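Local coordinates for protein transcriptional repressor PadR (PDB 6JYI) that acts as a PadR-like transcriptional regulator that binds DNA, probably as a dimer through a winged helix-turn-helix domain, at the interface of chains A and B. Coordinates in Å, arbitrary orientation; residue numbers count along the deposited sequence, not the author numbering. Chains: chain A/B, Transcriptional repressor PadR.

The three contacts lie in one stretch of the two-fold interface, and each has a twin with the chains exchanged. The short helix 101-107 of chain B runs through all of them. It presents B:Leu103 and B:Met106 to contact 1, and B:Asp101 and B:Met104 to contacts 2 and 3. The C-alpha centres of contacts 2 and 3 are about 7 Å apart, and they also share A:Tyr88. The C-alpha centre of contact 1 is about 12 Å from that of contact 2, with A:Phe38 in common, and about 14 Å from that of contact 3. This helix may help set the DNA-binding regions in the dimer.

Contact 1: the interface of chains A and B. Residues chain A 38, 152-153, 155-156; chain B 103, 106, 164, 167-168.
B:Leu103 is wedged between A:Phe38 and A:Val156, where helix 148-175 of chain A (A:Ile152, A:Ser153, A:Val156) packs on helices 101-107 and 148-178 of chain B. This apolar patch probably contributes to holding the dimer together. The two methyls of B:Leu103 part company. CD1 lies 3.8 Å from CB of A:Phe38, while CD2 turns to A:Val156 and reaches its CB at 3.8 Å.

A:Val156 spreads its own two branches over chain B. CG1 stands anti to the backbone N (chi1 174°) and meets CD2 of B:Leu103 and the CG methylene of B:Gln164. CG2 points to helix 148-178, where it touches the CG2 methyl of B:Thr167 at 3.9 Å and CD2 of B:Leu168. The side chains of A:Val156 and B:Leu168 cross at about a right angle.

A:Ile152, one turn earlier, fits between B:Leu168 and the selenomethionine B:Met106. Its CG2 branch packs on CD2 of B:Leu168 at 3.7 Å. Its CD1 tip meets the selenium SE of B:Met106 at 3.8 Å, with that chain bent at chi2 and chi3.

A backbone oxygen adds van der Waals contacts. CB of A:Ser153 sits 3.6 Å from the carbonyl O of B:Leu103. The same oxygen lies above one face of the A:Phe38 ring, displaced toward the rim, and is 4.1 Å from CE1.

Contact 2: the interface of chains A and B. Residues chain A 11-12, 35, 38-39, 88; chain B 100-101, 104, 108.
The selenomethionine B:Met104 starts with CG anti to the backbone N (chi1 172°), then bends at chi2 and chi3, which turns its tip toward the aromatic side chains of chain A. B:Asp101 also has CG anti to its backbone N (chi1 -169°), and this brings its carboxylate to A:Tyr88.

B:Met104 buries much surface here. Its selenium SE lies over one face of the A:Phe39 ring, toward the rim, 4.1 Å from CG. As modelled, its methyl CE comes to the edge of the A:Phe38 ring, but its position is doubtful. The modelled approaches of the tip to A:Phe35 and A:Val12 are too short, so the exact position of the tip is doubtful. B:Phe108 adds its ring tip, with CZ 3.9 Å from CZ of A:Phe35, and these two side chains cross at about a right angle.

Polar bonds lie on either side of this apolar cluster. The phenol OH of A:Tyr88 donates to OD1 of B:Asp101 at 2.9 Å, nearly along the C-O axis. Ring and carboxylate planes are 31° apart. The backbone N of B:Ser100 donates to the carbonyl O of A:Phe38 at 2.7 Å.

In the fold, helix 101-107 of chain B, with B:Ser100 before it and B:Phe108 after it, docks against helices 8-19 and 79-89, the end of helix 24-35 and the loop after it, all in the N-terminal region of chain A.

Contact 3: the interface of chains A and B. Residues chain A 8, 88-89, 91-93; chain B 101, 104-105.
B:Arg105 reaches across to A:Thr91, and B:Asp101 across to A:Lys8, in a charged part of the dimer interface. The ammonium NZ of A:Lys8 forms a salt bridge with OD2 of B:Asp101 at 3.1 Å.

Within chain B, B:Arg105 has CG anti to its carbonyl carbon and bends at chi2 (-64°), which brings its guanidinium side-on to the same carboxylate. NE donates almost straight to OD1 of B:Asp101 at 3.0 Å (177° at H), and NH2 to OD2 at 2.9 Å. NZ of A:Lys8 and NH2 of B:Arg105 reach OD2 of B:Asp101 from opposite faces of its plane. OD1 also accepts from OH of A:Tyr88. The carboxylate is thus gripped by both chains, which would favour its charged form.

NH1 of B:Arg105 recognises the backbone, donating to the carbonyl O of A:Thr91 at 2.8 Å. The hydroxyl OG1 of A:Thr91 donates to O of A:Tyr88 at 2.6 Å, which may help hold this turn in shape.

In packing, CG2 of A:Val93 sits over the centre of one guanidinium face, 4.0 Å from CZ of B:Arg105. The A:Tyr88 ring, inclined 52° to the guanidinium plane, brings CE1 to 4.0 Å from that CZ.

The site joins helix 101-107 of chain B to the start of helix 8-19, the end of helix 79-89 and the following loop of chain A.

Contact 1: the interface of chains A and B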
# COMPACT_ATOMS: atom_id res chain seq x y z
N PHE A 38 1.74 -5.63 -4.08
CA PHE A 38 1.36 -4.40 -4.75
C PHE A 38 -0.13 -4.17 -5.01
O PHE A 38 -0.50 -3.11 -5.50
CB PHE A 38 2.21 -4.21 -6.02
CG PHE A 38 1.93 -5.20 -7.10
CD1 PHE A 38 0.82 -5.05 -7.91
CD2 PHE A 38 2.81 -6.27 -7.34
CE1 PHE A 38 0.53 -5.97 -8.91
CE2 PHE A 38 2.55 -7.18 -8.37
CZ PHE A 38 1.41 -7.04 -9.13
N ILE A 152 9.44 -5.00 -14.40
CA ILE A 152 9.43 -3.71 -13.67
C ILE A 152 8.71 -3.84 -12.32
O ILE A 152 9.21 -3.36 -11.31
CB ILE A 152 8.85 -2.55 -14.52
CG1 ILE A 152 9.68 -2.38 -15.79
CG2 ILE A 152 8.78 -1.20 -13.70
CD1 ILE A 152 9.12 -1.37 -16.80
N SER A 153 7.57 -4.53 -12.28
CA SER A 153 6.84 -4.67 -11.00
C SER A 153 7.69 -5.33 -9.94
O SER A 153 7.73 -4.88 -8.80
CB SER A 153 5.46 -5.38 -11.14
OG SER A 153 5.55 -6.71 -11.58
N ASP A 155 11.14 -5.57 -9.92
CA ASP A 155 12.36 -4.82 -9.60
C ASP A 155 12.05 -3.56 -8.81
O ASP A 155 12.81 -3.16 -7.95
CB ASP A 155 13.11 -4.45 -10.85
CG ASP A 155 13.70 -5.66 -11.56
OD1 ASP A 155 13.50 -6.79 -11.07
OD2 ASP A 155 14.34 -5.46 -12.60
N VAL A 156 10.92 -2.92 -9.09
CA VAL A 156 10.53 -1.75 -8.31
C VAL A 156 10.25 -2.15 -6.86
O VAL A 156 10.72 -1.50 -5.89
CB VAL A 156 9.38 -0.97 -8.97
CG1 VAL A 156 8.88 0.17 -8.09
CG2 VAL A 156 9.86 -0.40 -10.31
N LEU B 103 2.07 -0.46 -10.43
CA LEU B 103 2.77 -1.73 -10.50
C LEU B 103 1.89 -2.79 -11.16
O LEU B 103 2.38 -3.69 -11.82
CB LEU B 103 3.27 -2.18 -9.13
CG LEU B 103 4.44 -1.32 -8.58
CD1 LEU B 103 4.84 -1.66 -7.13
CD2 LEU B 103 5.67 -1.33 -9.52
N MSE B 106 2.22 -2.35 -14.89
CA MSE B 106 3.47 -3.03 -15.27
C MSE B 106 3.29 -4.54 -15.30
O MSE B 106 3.68 -5.17 -16.26
CB MSE B 106 4.59 -2.68 -14.31
CG MSE B 106 5.00 -1.20 -14.30
SE MSE B 106 5.57 -0.37 -15.97
CE MSE B 106 3.89 0.37 -16.57
N GLN B 164 12.59 3.83 -6.04
CA GLN B 164 11.61 3.62 -7.10
C GLN B 164 11.94 4.52 -8.28
O GLN B 164 12.04 4.04 -9.40
CB GLN B 164 10.20 3.93 -6.60
CG GLN B 164 9.69 2.97 -5.53
CD GLN B 164 8.29 3.35 -5.11
OE1 GLN B 164 7.48 3.72 -5.97
NE2 GLN B 164 8.01 3.31 -3.82
N THR B 167 15.17 3.28 -10.03
CA THR B 167 14.91 2.03 -10.79
C THR B 167 14.15 2.38 -12.05
O THR B 167 14.52 1.91 -13.12
CB THR B 167 14.13 1.00 -9.95
OG1 THR B 167 14.95 0.60 -8.84
CG2 THR B 167 13.74 -0.26 -10.78
N LEU B 168 13.13 3.23 -11.93
CA LEU B 168 12.30 3.59 -13.09
C LEU B 168 13.05 4.39 -14.16
O LEU B 168 12.83 4.20 -15.35
CB LEU B 168 11.03 4.31 -12.63
CG LEU B 168 9.95 3.42 -12.00
CD1 LEU B 168 8.78 4.24 -11.45
CD2 LEU B 168 9.40 2.35 -12.96

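Contact 2: the interface of chains A and B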
# COMPACT_ATOMS: atom_id res chain seq x y z
N ASP A 11 -10.43 -6.20 -11.83
CA ASP A 11 -9.40 -6.23 -12.90
C ASP A 11 -8.16 -6.98 -12.55
O ASP A 11 -7.48 -7.47 -13.45
CB ASP A 11 -9.07 -4.82 -13.34
CG ASP A 11 -10.28 -4.08 -13.67
OD1 ASP A 11 -10.96 -4.54 -14.58
OD2 ASP A 11 -10.59 -3.06 -13.01
N VAL A 12 -7.87 -7.12 -11.25
CA VAL A 12 -6.80 -8.01 -10.85
C VAL A 12 -7.13 -9.43 -11.33
O VAL A 12 -6.28 -10.10 -11.95
CB VAL A 12 -6.56 -8.05 -9.31
CG1 VAL A 12 -5.52 -9.09 -8.99
CG2 VAL A 12 -6.17 -6.67 -8.72
N PHE A 35 0.53 -10.57 -5.64
CA PHE A 35 -0.30 -9.37 -5.44
C PHE A 35 -0.36 -8.83 -4.00
O PHE A 35 -0.68 -7.66 -3.80
CB PHE A 35 -1.71 -9.55 -6.03
CG PHE A 35 -1.73 -9.62 -7.51
CD1 PHE A 35 -1.53 -10.79 -8.17
CD2 PHE A 35 -1.93 -8.50 -8.26
CE1 PHE A 35 -1.56 -10.85 -9.57
CE2 PHE A 35 -1.94 -8.60 -9.65
CZ PHE A 35 -1.75 -9.77 -10.27
N PHE A 38 1.74 -5.63 -4.08
CA PHE A 38 1.36 -4.40 -4.75
C PHE A 38 -0.13 -4.17 -5.01
O PHE A 38 -0.50 -3.11 -5.50
CB PHE A 38 2.21 -4.21 -6.02
CG PHE A 38 1.93 -5.20 -7.10
CD1 PHE A 38 0.82 -5.05 -7.91
CD2 PHE A 38 2.81 -6.27 -7.34
CE1 PHE A 38 0.53 -5.97 -8.91
CE2 PHE A 38 2.55 -7.18 -8.37
CZ PHE A 38 1.41 -7.04 -9.13
N PHE A 39 -0.99 -5.14 -4.67
CA PHE A 39 -2.43 -4.92 -4.69
C PHE A 39 -3.09 -5.80 -3.63
O PHE A 39 -3.85 -6.73 -3.92
CB PHE A 39 -3.04 -5.12 -6.10
CG PHE A 39 -4.07 -4.06 -6.48
CD1 PHE A 39 -3.67 -2.86 -7.12
CD2 PHE A 39 -5.41 -4.24 -6.16
CE1 PHE A 39 -4.61 -1.87 -7.44
CE2 PHE A 39 -6.35 -3.28 -6.48
CZ PHE A 39 -5.94 -2.07 -7.13
N TYR A 88 -10.14 -0.98 -18.30
CA TYR A 88 -9.38 -0.66 -17.10
C TYR A 88 -8.02 -0.13 -17.52
O TYR A 88 -7.58 0.93 -17.05
CB TYR A 88 -9.29 -1.92 -16.17
CG TYR A 88 -8.03 -1.98 -15.37
CD1 TYR A 88 -7.81 -1.08 -14.33
CD2 TYR A 88 -7.04 -2.89 -15.68
CE1 TYR A 88 -6.59 -1.10 -13.58
CE2 TYR A 88 -5.83 -2.95 -14.94
CZ TYR A 88 -5.64 -2.04 -13.89
OH TYR A 88 -4.47 -2.04 -13.21
N SER B 100 -0.97 -0.47 -5.47
CA SER B 100 -0.28 0.34 -6.43
C SER B 100 -0.82 -0.02 -7.82
O SER B 100 -0.47 -1.08 -8.39
CB SER B 100 1.23 0.09 -6.36
OG SER B 100 1.92 0.82 -7.38
N ASP B 101 -1.68 0.85 -8.34
CA ASP B 101 -2.23 0.69 -9.69
C ASP B 101 -1.08 0.69 -10.71
O ASP B 101 -1.07 -0.08 -11.64
CB ASP B 101 -3.19 1.82 -9.97
CG ASP B 101 -4.03 1.62 -11.23
OD1 ASP B 101 -4.05 0.51 -11.81
OD2 ASP B 101 -4.65 2.61 -11.62
N MSE B 104 0.58 -2.69 -10.95
CA MSE B 104 -0.36 -3.56 -11.64
C MSE B 104 -0.35 -3.35 -13.17
O MSE B 104 -0.43 -4.33 -13.92
CB MSE B 104 -1.76 -3.44 -11.01
CG MSE B 104 -2.86 -4.14 -11.73
SE MSE B 104 -4.00 -5.12 -10.48
CE MSE B 104 -2.34 -6.35 -10.58
N PHE B 108 0.68 -6.29 -15.81
CA PHE B 108 -0.13 -6.61 -16.97
C PHE B 108 0.34 -5.90 -18.25
O PHE B 108 -0.44 -5.78 -19.23
CB PHE B 108 -1.59 -6.25 -16.69
CG PHE B 108 -2.25 -7.09 -15.59
CD1 PHE B 108 -2.14 -8.49 -15.56
CD2 PHE B 108 -3.00 -6.47 -14.61
CE1 PHE B 108 -2.73 -9.21 -14.56
CE2 PHE B 108 -3.61 -7.19 -13.64
CZ PHE B 108 -3.47 -8.56 -13.59

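Contact 3: the interface of chains A and B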
# COMPACT_ATOMS: atom_id res chain seq x y z
N LYS A 8 -11.56 -1.86 -9.05
CA LYS A 8 -10.30 -2.31 -9.61
C LYS A 8 -9.89 -3.72 -9.18
O LYS A 8 -9.18 -4.40 -9.92
CB LYS A 8 -9.23 -1.31 -9.25
CG LYS A 8 -8.16 -1.11 -10.22
CD LYS A 8 -7.50 0.28 -10.05
CE LYS A 8 -8.23 1.39 -10.80
NZ LYS A 8 -7.56 2.71 -10.62
N TYR A 88 -10.14 -0.98 -18.30
CA TYR A 88 -9.38 -0.66 -17.10
C TYR A 88 -8.02 -0.13 -17.52
O TYR A 88 -7.58 0.93 -17.05
CB TYR A 88 -9.29 -1.92 -16.17
CG TYR A 88 -8.03 -1.98 -15.37
CD1 TYR A 88 -7.81 -1.08 -14.33
CD2 TYR A 88 -7.04 -2.89 -15.68
CE1 TYR A 88 -6.59 -1.10 -13.58
CE2 TYR A 88 -5.83 -2.95 -14.94
CZ TYR A 88 -5.64 -2.04 -13.89
OH TYR A 88 -4.47 -2.04 -13.21
N MSE A 89 -7.34 -0.85 -18.43
CA MSE A 89 -6.01 -0.49 -18.85
C MSE A 89 -5.89 0.88 -19.48
O MSE A 89 -4.78 1.43 -19.50
CB MSE A 89 -5.41 -1.56 -19.77
CG MSE A 89 -5.12 -2.85 -19.10
SE MSE A 89 -3.63 -2.80 -17.80
CE MSE A 89 -2.16 -2.81 -19.06
N THR A 91 -7.68 3.45 -18.34
CA THR A 91 -8.04 4.50 -17.34
C THR A 91 -6.81 5.20 -16.79
O THR A 91 -5.69 4.66 -16.89
CB THR A 91 -8.82 3.91 -16.14
OG1 THR A 91 -8.05 2.90 -15.48
CG2 THR A 91 -10.17 3.34 -16.58
N PRO A 92 -7.00 6.40 -16.17
CA PRO A 92 -5.86 7.04 -15.53
C PRO A 92 -5.25 6.16 -14.42
O PRO A 92 -5.96 5.45 -13.73
CB PRO A 92 -6.46 8.31 -14.92
CG PRO A 92 -7.72 8.57 -15.71
CD PRO A 92 -8.23 7.23 -16.10
N VAL A 93 -3.94 6.23 -14.25
CA VAL A 93 -3.25 5.46 -13.22
C VAL A 93 -3.49 6.13 -11.86
O VAL A 93 -3.06 7.25 -11.62
CB VAL A 93 -1.75 5.34 -13.50
CG1 VAL A 93 -1.01 4.68 -12.30
CG2 VAL A 93 -1.52 4.54 -14.83
N ASP B 101 -1.68 0.85 -8.34
CA ASP B 101 -2.23 0.69 -9.69
C ASP B 101 -1.08 0.69 -10.71
O ASP B 101 -1.07 -0.08 -11.64
CB ASP B 101 -3.19 1.82 -9.97
CG ASP B 101 -4.03 1.62 -11.23
OD1 ASP B 101 -4.05 0.51 -11.81
OD2 ASP B 101 -4.65 2.61 -11.62
N MSE B 104 0.58 -2.69 -10.95
CA MSE B 104 -0.36 -3.56 -11.64
C MSE B 104 -0.35 -3.35 -13.17
O MSE B 104 -0.43 -4.33 -13.92
CB MSE B 104 -1.76 -3.44 -11.01
CG MSE B 104 -2.86 -4.14 -11.73
SE MSE B 104 -4.00 -5.12 -10.48
CE MSE B 104 -2.34 -6.35 -10.58
N ARG B 105 -0.24 -2.10 -13.63
CA ARG B 105 -0.13 -1.81 -15.06
C ARG B 105 1.13 -2.44 -15.64
O ARG B 105 1.11 -2.99 -16.73
CB ARG B 105 -0.10 -0.32 -15.36
CG ARG B 105 -1.26 0.48 -14.80
CD ARG B 105 -2.57 0.12 -15.37
NE ARG B 105 -3.60 0.93 -14.70
CZ ARG B 105 -4.40 1.85 -15.25
NH1 ARG B 105 -4.34 2.18 -16.56
NH2 ARG B 105 -5.27 2.48 -14.45